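Local coordinates for ankyrin repeat domain protein (Legionella pneumophila subsp. pneumophila, PDB 6MCA) that is an effector that the bacterium probably delivers into its host cell, where it interacts with the LARP7 component of the 7SK snRNP complex, at residues A[124-129]-A[151-156]. Sequence-based numbering, arbitrary orientation.
Sequences VLVYPV and LDFINA
Val126 and Val129, one helical turn apart, turn their methyl groups onto Leu151, Phe153 and Ile154 of the helix 147-162; the side chains that meet are all apolar, and no hydrogen bond crosses the contact. Val126 divides its two branches between two neighbours. Val126 CG1, anti to the backbone N (chi1 165°), lies 4.0 Å from CG1 of Ile154, the two side chains running antiparallel as one passes the other. Val126 CG2 meets the ring of Phe153 obliquely, 4.0 Å from its CD2, and these two side chains are nearly perpendicular. Valine suits this place because both of its short branches start at CB, so one residue fills two directions while its backbone stays close; the CA atoms of Val126 and Ile154 are 7.1 Å apart.

Val129 uses a single methyl for both of its contacts. Val129 CG1 sits 3.8 Å from CD1 of Ile154 and 4.0 Å from CD2 of Leu151. Although the CB of Leu151 points away from segment 124-129, its longer chain brings CD2 back to CG1 of Val129. Ile154 serves both partners by its length: its CG1 leans on Val126 while CD1 goes on to Val129 and also passes 4.0 Å from the backbone O of Val126.

Helix 126-131 and the following helix 134-142 continue the row of paired helices of the ankyrin-repeat region, and helix 147-162 packs against helix 126-131, with helix 373-399 touching it through Asn155. Side chains of Val124 and Pro128 face the other way, onto helix 91-97.

Helix 147-162 is also tied by charge: Asp152 OD2 forms a salt bridge with Arg406 NH1. The Phe153 ring also packs edge-to-face with Phe190 and touches Leu122.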
ATOM      1  N   VAL A 124      -6.280  -2.458  12.536  1.00 19.27           N
ATOM      2  CA  VAL A 124      -6.551  -1.057  12.851  1.00 23.80           C
ATOM      3  C   VAL A 124      -5.265  -0.246  12.950  1.00 22.74           C
ATOM      4  O   VAL A 124      -5.247   0.947  12.623  1.00 24.28           O
ATOM      5  CB  VAL A 124      -7.379  -0.976  14.151  1.00 27.24           C
ATOM      6  CG1 VAL A 124      -7.629   0.469  14.557  1.00 18.96           C
ATOM      7  CG2 VAL A 124      -8.696  -1.721  13.988  1.00 30.55           C
ATOM      8  N   LEU A 125      -4.168  -0.872  13.380  1.00 26.18           N
ATOM      9  CA  LEU A 125      -2.927  -0.153  13.646  1.00 28.22           C
ATOM     10  C   LEU A 125      -2.101   0.140  12.398  1.00 24.13           C
ATOM     11  O   LEU A 125      -1.166   0.942  12.481  1.00 29.97           O
ATOM     12  CB  LEU A 125      -2.063  -0.949  14.629  1.00 20.07           C
ATOM     13  CG  LEU A 125      -2.231  -0.701  16.129  1.00 33.60           C
ATOM     14  CD1 LEU A 125      -1.413  -1.714  16.912  1.00 31.91           C
ATOM     15  CD2 LEU A 125      -1.824   0.715  16.494  1.00 20.72           C
ATOM     16  N   VAL A 126      -2.420  -0.476  11.257  1.00 19.54           N
ATOM     17  CA  VAL A 126      -1.510  -0.458  10.110  1.00 28.90           C
ATOM     18  C   VAL A 126      -1.262   0.968   9.629  1.00 24.57           C
ATOM     19  O   VAL A 126      -0.113   1.401   9.475  1.00 29.43           O
ATOM     20  CB  VAL A 126      -2.059  -1.346   8.979  1.00 26.74           C
ATOM     21  CG1 VAL A 126      -1.331  -1.056   7.675  1.00 27.82           C
ATOM     22  CG2 VAL A 126      -1.931  -2.814   9.352  1.00 25.12           C
ATOM     23  N   TYR A 127      -2.333   1.717   9.380  1.00 22.96           N
ATOM     24  CA  TYR A 127      -2.184   3.052   8.811  1.00 25.12           C
ATOM     25  C   TYR A 127      -1.585   4.042   9.809  1.00 27.84           C
ATOM     26  O   TYR A 127      -0.720   4.837   9.418  1.00 33.02           O
ATOM     27  CB  TYR A 127      -3.525   3.559   8.274  1.00 15.68           C
ATOM     28  CG  TYR A 127      -3.865   2.988   6.917  1.00 28.55           C
ATOM     29  CD1 TYR A 127      -3.084   3.279   5.806  1.00 28.35           C
ATOM     30  CD2 TYR A 127      -4.956   2.145   6.748  1.00 20.65           C
ATOM     31  CE1 TYR A 127      -3.383   2.754   4.564  1.00 26.80           C
ATOM     32  CE2 TYR A 127      -5.264   1.615   5.508  1.00 43.23           C
ATOM     33  CZ  TYR A 127      -4.473   1.923   4.420  1.00 29.31           C
ATOM     34  OH  TYR A 127      -4.776   1.398   3.185  1.00 27.08           O
ATOM     35  N   PRO A 128      -1.998   4.055  11.083  1.00 40.92           N
ATOM     36  CA  PRO A 128      -1.290   4.918  12.045  1.00 26.46           C
ATOM     37  C   PRO A 128       0.177   4.559  12.206  1.00 26.27           C
ATOM     38  O   PRO A 128       1.002   5.455  12.426  1.00 27.37           O
ATOM     39  CB  PRO A 128      -2.071   4.717  13.353  1.00 33.28           C
ATOM     40  CG  PRO A 128      -2.920   3.517  13.137  1.00 28.43           C
ATOM     41  CD  PRO A 128      -3.219   3.486  11.680  1.00 22.85           C
ATOM     42  N   VAL A 129       0.531   3.276  12.103  1.00 23.53           N
ATOM     43  CA  VAL A 129       1.939   2.890  12.148  1.00 25.39           C
ATOM     44  C   VAL A 129       2.679   3.449  10.940  1.00 27.81           C
ATOM     45  O   VAL A 129       3.777   4.005  11.063  1.00 32.01           O
ATOM     46  CB  VAL A 129       2.073   1.359  12.234  1.00 22.41           C
ATOM     47  CG1 VAL A 129       3.490   0.926  11.890  1.00 24.45           C
ATOM     48  CG2 VAL A 129       1.700   0.873  13.617  1.00 22.70           C
ATOM     49  N   LEU A 151       2.860  -4.747  12.217  1.00 35.00           N
ATOM     50  CA  LEU A 151       4.225  -4.804  11.701  1.00 24.22           C
ATOM     51  C   LEU A 151       4.409  -5.975  10.744  1.00 28.70           C
ATOM     52  O   LEU A 151       5.021  -5.827   9.679  1.00 27.38           O
ATOM     53  CB  LEU A 151       5.224  -4.890  12.854  1.00 25.49           C
ATOM     54  CG  LEU A 151       5.332  -3.665  13.764  1.00 35.32           C
ATOM     55  CD1 LEU A 151       6.479  -3.834  14.750  1.00 36.13           C
ATOM     56  CD2 LEU A 151       5.503  -2.395  12.946  1.00 24.44           C
ATOM     57  N   ASP A 152       3.873  -7.147  11.100  1.00 29.35           N
ATOM     58  CA  ASP A 152       4.025  -8.323  10.253  1.00 34.74           C
ATOM     59  C   ASP A 152       3.260  -8.167   8.947  1.00 37.06           C
ATOM     60  O   ASP A 152       3.756  -8.563   7.887  1.00 35.23           O
ATOM     61  CB  ASP A 152       3.563  -9.574  10.998  1.00 34.98           C
ATOM     62  CG  ASP A 152       4.437  -9.895  12.194  1.00 49.28           C
ATOM     63  OD1 ASP A 152       5.607  -9.454  12.213  1.00 46.76           O
ATOM     64  OD2 ASP A 152       3.956 -10.588  13.116  1.00 45.07           O
ATOM     65  N   PHE A 153       2.053  -7.594   8.996  1.00 34.51           N
ATOM     66  CA  PHE A 153       1.315  -7.345   7.761  1.00 31.72           C
ATOM     67  C   PHE A 153       2.097  -6.417   6.840  1.00 32.86           C
ATOM     68  O   PHE A 153       2.258  -6.698   5.644  1.00 26.20           O
ATOM     69  CB  PHE A 153      -0.063  -6.756   8.073  1.00 30.94           C
ATOM     70  CG  PHE A 153      -0.853  -6.380   6.847  1.00 32.09           C
ATOM     71  CD1 PHE A 153      -1.662  -7.311   6.217  1.00 36.40           C
ATOM     72  CD2 PHE A 153      -0.786  -5.097   6.325  1.00 31.26           C
ATOM     73  CE1 PHE A 153      -2.386  -6.972   5.088  1.00 31.39           C
ATOM     74  CE2 PHE A 153      -1.507  -4.753   5.195  1.00 33.27           C
ATOM     75  CZ  PHE A 153      -2.310  -5.691   4.578  1.00 35.79           C
ATOM     76  N   ILE A 154       2.588  -5.299   7.384  1.00 25.95           N
ATOM     77  CA  ILE A 154       3.329  -4.335   6.573  1.00 20.88           C
ATOM     78  C   ILE A 154       4.560  -4.989   5.961  1.00 32.01           C
ATOM     79  O   ILE A 154       4.831  -4.845   4.762  1.00 35.51           O
ATOM     80  CB  ILE A 154       3.708  -3.105   7.417  1.00 32.18           C
ATOM     81  CG1 ILE A 154       2.452  -2.349   7.857  1.00 24.50           C
ATOM     82  CG2 ILE A 154       4.648  -2.192   6.637  1.00 14.82           C
ATOM     83  CD1 ILE A 154       2.708  -1.321   8.939  1.00 25.77           C
ATOM     84  N   ASN A 155       5.317  -5.732   6.774  1.00 33.22           N
ATOM     85  CA  ASN A 155       6.548  -6.343   6.285  1.00 25.56           C
ATOM     86  C   ASN A 155       6.265  -7.404   5.228  1.00 30.11           C
ATOM     87  O   ASN A 155       6.969  -7.477   4.215  1.00 26.72           O
ATOM     88  CB  ASN A 155       7.334  -6.938   7.452  1.00 27.36           C
ATOM     89  CG  ASN A 155       8.521  -7.761   6.996  1.00 30.57           C
ATOM     90  OD1 ASN A 155       9.588  -7.223   6.695  1.00 40.35           O
ATOM     91  ND2 ASN A 155       8.344  -9.076   6.945  1.00 36.20           N
ATOM     92  N   ALA A 156       5.238  -8.232   5.441  1.00 26.85           N
ATOM     93  CA  ALA A 156       4.917  -9.273   4.472  1.00 26.24           C
ATOM     94  C   ALA A 156       4.463  -8.675   3.148  1.00 26.26           C
ATOM     95  O   ALA A 156       4.878  -9.139   2.078  1.00 30.19           O
ATOM     96  CB  ALA A 156       3.845 -10.205   5.037  1.00 33.02           C
TER